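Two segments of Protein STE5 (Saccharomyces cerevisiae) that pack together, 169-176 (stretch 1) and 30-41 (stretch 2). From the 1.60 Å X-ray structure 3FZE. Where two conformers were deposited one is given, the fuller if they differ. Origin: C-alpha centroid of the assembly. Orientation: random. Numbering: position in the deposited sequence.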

# COMPACT_ATOMS: atom_id res chain seq x y z
N SER A 169 -4.99 -12.54 2.64
CA SER A 169 -3.70 -12.62 1.97
C SER A 169 -3.37 -11.38 1.17
O SER A 169 -4.27 -10.59 0.83
CB SER A 169 -3.63 -13.85 1.06
OG SER A 169 -4.46 -13.70 -0.09
N TRP A 170 -2.09 -11.22 0.85
CA TRP A 170 -1.65 -10.19 -0.09
C TRP A 170 -2.34 -10.35 -1.44
O TRP A 170 -2.70 -9.37 -2.09
CB TRP A 170 -0.13 -10.25 -0.27
CG TRP A 170 0.64 -9.79 0.93
CD1 TRP A 170 1.24 -10.57 1.88
CD2 TRP A 170 0.87 -8.43 1.34
NE1 TRP A 170 1.83 -9.80 2.84
CE2 TRP A 170 1.62 -8.48 2.53
CE3 TRP A 170 0.53 -7.18 0.81
CZ2 TRP A 170 2.04 -7.33 3.20
CZ3 TRP A 170 0.94 -6.04 1.48
CH2 TRP A 170 1.68 -6.12 2.66
N THR A 171 -2.50 -11.60 -1.87
CA THR A 171 -3.09 -11.87 -3.17
C THR A 171 -4.52 -11.35 -3.23
O THR A 171 -4.90 -10.68 -4.19
CB THR A 171 -3.03 -13.37 -3.50
OG1 THR A 171 -1.66 -13.76 -3.70
CG2 THR A 171 -3.83 -13.69 -4.76
N PHE A 172 -5.31 -11.65 -2.20
CA PHE A 172 -6.70 -11.22 -2.21
C PHE A 172 -6.83 -9.70 -2.22
O PHE A 172 -7.59 -9.14 -3.00
CB PHE A 172 -7.49 -11.80 -1.03
CG PHE A 172 -8.91 -11.32 -0.99
CD1 PHE A 172 -9.89 -11.97 -1.72
CD2 PHE A 172 -9.26 -10.20 -0.25
CE1 PHE A 172 -11.20 -11.52 -1.71
CE2 PHE A 172 -10.56 -9.74 -0.24
CZ PHE A 172 -11.53 -10.40 -0.96
N VAL A 173 -6.07 -9.04 -1.34
CA VAL A 173 -6.11 -7.59 -1.26
C VAL A 173 -5.71 -6.94 -2.58
O VAL A 173 -6.42 -6.07 -3.10
CB VAL A 173 -5.16 -7.07 -0.16
CG1 VAL A 173 -5.04 -5.55 -0.23
CG2 VAL A 173 -5.65 -7.49 1.21
N LEU A 174 -4.59 -7.38 -3.13
CA LEU A 174 -4.04 -6.75 -4.33
C LEU A 174 -4.81 -7.10 -5.61
O LEU A 174 -4.98 -6.25 -6.48
CB LEU A 174 -2.54 -7.04 -4.45
CG LEU A 174 -1.72 -6.42 -3.32
CD1 LEU A 174 -0.27 -6.88 -3.38
CD2 LEU A 174 -1.83 -4.90 -3.37
N GLU A 175 -5.28 -8.34 -5.72
CA GLU A 175 -6.13 -8.72 -6.84
C GLU A 175 -7.43 -7.92 -6.78
O GLU A 175 -7.92 -7.44 -7.81
CB GLU A 175 -6.41 -10.24 -6.87
CG GLU A 175 -5.23 -11.05 -7.39
CD GLU A 175 -5.58 -12.52 -7.64
OE1 GLU A 175 -6.64 -12.97 -7.18
OE2 GLU A 175 -4.77 -13.21 -8.30
N THR A 176 -7.98 -7.77 -5.59
CA THR A 176 -9.22 -7.00 -5.43
C THR A 176 -9.00 -5.55 -5.83
O THR A 176 -9.82 -4.95 -6.53
CB THR A 176 -9.77 -7.07 -4.00
OG1 THR A 176 -10.10 -8.42 -3.68
CG2 THR A 176 -11.04 -6.22 -3.89
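Stretch 2 (30-41) KLKEEDSLIVVY

Stretch 2 begins as an irregular lead-in in which Leu31 and Glu33 are extended and Lys30, Lys32 and Glu34 are not. It ends in a helix that takes in 35-41 and runs on later in the chain. Leu31 lies in the lead-in, with phi/psi of -77/113. Glu33 is nearly fully extended, at -160/-180. From Asp35 onward the backbone angles are helical, and the bonds Val39 N to Asp35 O (2.9 Å), Val40 N to Ser36 O (3.0 Å) and Tyr41 N to Leu37 O (3.0 Å) hold the turns.

This helix lies beside helix 170-176 of stretch 1. The two point the same way, with 14° between their N-to-C directions and a closest axial approach of 9.2 Å. The register is marked by two pairs: Trp170 CA is 5.6 Å from Ser36 CA, and Thr171 CA is 6.0 Å from Val39 CA.

Val39 is the main bump of stretch 2. Its CA-to-CB bond points toward stretch 1, and chi1 is 71° (p). It enters a hollow lined by Trp170, Thr171 and Leu174. Val39 CG1 lies 4.2 Å from Trp170 CB, 3.8 Å from Thr171 OG1 and 4.1 Å from Leu174 CD1. Glu175 adds a marginal contact, its CG 4.5 Å from Val39 CG2.

Leu174 is the answering bump. Its side chain (chi1 m, chi2 t) reaches the other helix between Val39 and Val40. Leu174 CD1 is 3.7 Å from Val40 CG2 and 4.0 Å from the backbone Val39 O. Val40 points sideways, with chi1 t, yet its CG2 also comes within 4.5 Å of Trp170 CE3.

Trp170 is the large bump of stretch 1 and is buried. The indole passes close to the short side chain of Ser36: Trp170 CD1 is 3.6 Å from Ser36 OG. The lead-in adds to the same pocket. Leu31 starts sideways, but its end comes nearer, and Leu31 CD2 is 3.8 Å from Trp170 NE1. Leu31, Ser36 and Val40 all meet the ring obliquely.

No direct hydrogen bond crosses the contact. One water bridges it instead, 2.9 Å from Ser36 OG and 2.8 Å from Thr171 OG1, and so ties the two hydroxyls together. Ser169 caps the stretch 1 helix, its OG accepting from Phe172 N at 3.1 Å.

The contact is compact, burying 333 Å² over both sides. Leu37 and Tyr41 have their CA-to-CB bonds directed away from stretch 1, and neither makes contact with it.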

# COMPACT_ATOMS: atom_id res chain seq x y z
N LYS A 30 6.86 -13.72 7.55
CA LYS A 30 5.51 -14.26 7.59
C LYS A 30 5.10 -14.85 6.24
O LYS A 30 4.09 -15.55 6.15
CB LYS A 30 4.50 -13.19 8.02
CG LYS A 30 4.71 -12.69 9.44
CD LYS A 30 3.59 -11.76 9.86
CE LYS A 30 3.70 -11.42 11.34
NZ LYS A 30 2.40 -10.90 11.87
N LEU A 31 5.88 -14.57 5.20
CA LEU A 31 5.58 -15.06 3.86
C LEU A 31 5.95 -16.54 3.72
O LEU A 31 7.13 -16.90 3.76
CB LEU A 31 6.30 -14.21 2.81
CG LEU A 31 5.98 -12.72 2.92
CD1 LEU A 31 6.73 -11.91 1.87
CD2 LEU A 31 4.48 -12.48 2.84
N LYS A 32 4.94 -17.38 3.55
CA LYS A 32 5.11 -18.83 3.51
C LYS A 32 5.38 -19.36 2.11
O LYS A 32 5.65 -20.55 1.93
CB LYS A 32 3.87 -19.52 4.09
N GLU A 33 5.29 -18.48 1.11
CA GLU A 33 5.59 -18.85 -0.27
C GLU A 33 5.91 -17.62 -1.11
O GLU A 33 5.89 -16.50 -0.60
CB GLU A 33 4.46 -19.69 -0.89
CG GLU A 33 3.14 -18.96 -1.09
CD GLU A 33 2.34 -18.81 0.19
OE1 GLU A 33 2.71 -19.41 1.21
OE2 GLU A 33 1.32 -18.09 0.17
N GLU A 34 6.20 -17.83 -2.39
CA GLU A 34 6.73 -16.77 -3.25
C GLU A 34 5.64 -15.92 -3.89
O GLU A 34 5.93 -14.87 -4.48
CB GLU A 34 7.61 -17.37 -4.35
CG GLU A 34 8.55 -18.47 -3.87
CD GLU A 34 9.57 -17.97 -2.86
OE1 GLU A 34 9.52 -16.79 -2.48
OE2 GLU A 34 10.44 -18.78 -2.46
N ASP A 35 4.40 -16.36 -3.77
CA ASP A 35 3.30 -15.71 -4.47
C ASP A 35 3.01 -14.28 -4.01
O ASP A 35 2.59 -13.46 -4.81
CB ASP A 35 2.04 -16.57 -4.41
CG ASP A 35 2.20 -17.90 -5.11
OD1 ASP A 35 2.50 -17.89 -6.33
OD2 ASP A 35 2.05 -18.95 -4.45
N SER A 36 3.24 -13.98 -2.73
CA SER A 36 2.94 -12.65 -2.21
C SER A 36 3.82 -11.55 -2.83
O SER A 36 3.32 -10.52 -3.26
CB SER A 36 3.02 -12.62 -0.68
OG SER A 36 2.06 -13.50 -0.11
N LEU A 37 5.13 -11.77 -2.88
CA LEU A 37 6.01 -10.80 -3.52
C LEU A 37 5.72 -10.65 -5.02
O LEU A 37 5.78 -9.55 -5.58
CB LEU A 37 7.48 -11.13 -3.29
CG LEU A 37 8.20 -10.28 -2.25
CD1 LEU A 37 7.25 -9.82 -1.14
CD2 LEU A 37 9.42 -10.99 -1.68
N ILE A 38 5.43 -11.76 -5.68
CA ILE A 38 5.10 -11.71 -7.10
C ILE A 38 3.82 -10.92 -7.35
O ILE A 38 3.74 -10.14 -8.32
CB ILE A 38 4.97 -13.13 -7.68
CG1 ILE A 38 6.32 -13.84 -7.61
CG2 ILE A 38 4.46 -13.06 -9.11
CD1 ILE A 38 6.26 -15.32 -8.00
N VAL A 39 2.84 -11.07 -6.47
CA VAL A 39 1.59 -10.33 -6.64
C VAL A 39 1.77 -8.85 -6.32
O VAL A 39 1.13 -8.00 -6.91
CB VAL A 39 0.41 -10.97 -5.85
CG1 VAL A 39 0.58 -10.79 -4.36
CG2 VAL A 39 -0.92 -10.39 -6.33
N VAL A 40 2.68 -8.54 -5.40
CA VAL A 40 3.02 -7.14 -5.15
C VAL A 40 3.61 -6.50 -6.41
O VAL A 40 3.18 -5.42 -6.85
CB VAL A 40 4.02 -7.02 -3.98
CG1 VAL A 40 4.56 -5.59 -3.89
CG2 VAL A 40 3.33 -7.40 -2.68
N TYR A 41 4.58 -7.17 -7.01
CA TYR A 41 5.17 -6.68 -8.26
C TYR A 41 4.13 -6.54 -9.36
O TYR A 41 4.03 -5.48 -9.98
CB TYR A 41 6.31 -7.60 -8.72
CG TYR A 41 6.87 -7.25 -10.08
CD1 TYR A 41 7.60 -6.08 -10.27
CD2 TYR A 41 6.66 -8.08 -11.17
CE1 TYR A 41 8.10 -5.74 -11.52
CE2 TYR A 41 7.17 -7.75 -12.43
CZ TYR A 41 7.89 -6.58 -12.59
OH TYR A 41 8.40 -6.23 -13.83
O HOH W 1 -0.62 -14.00 -1.15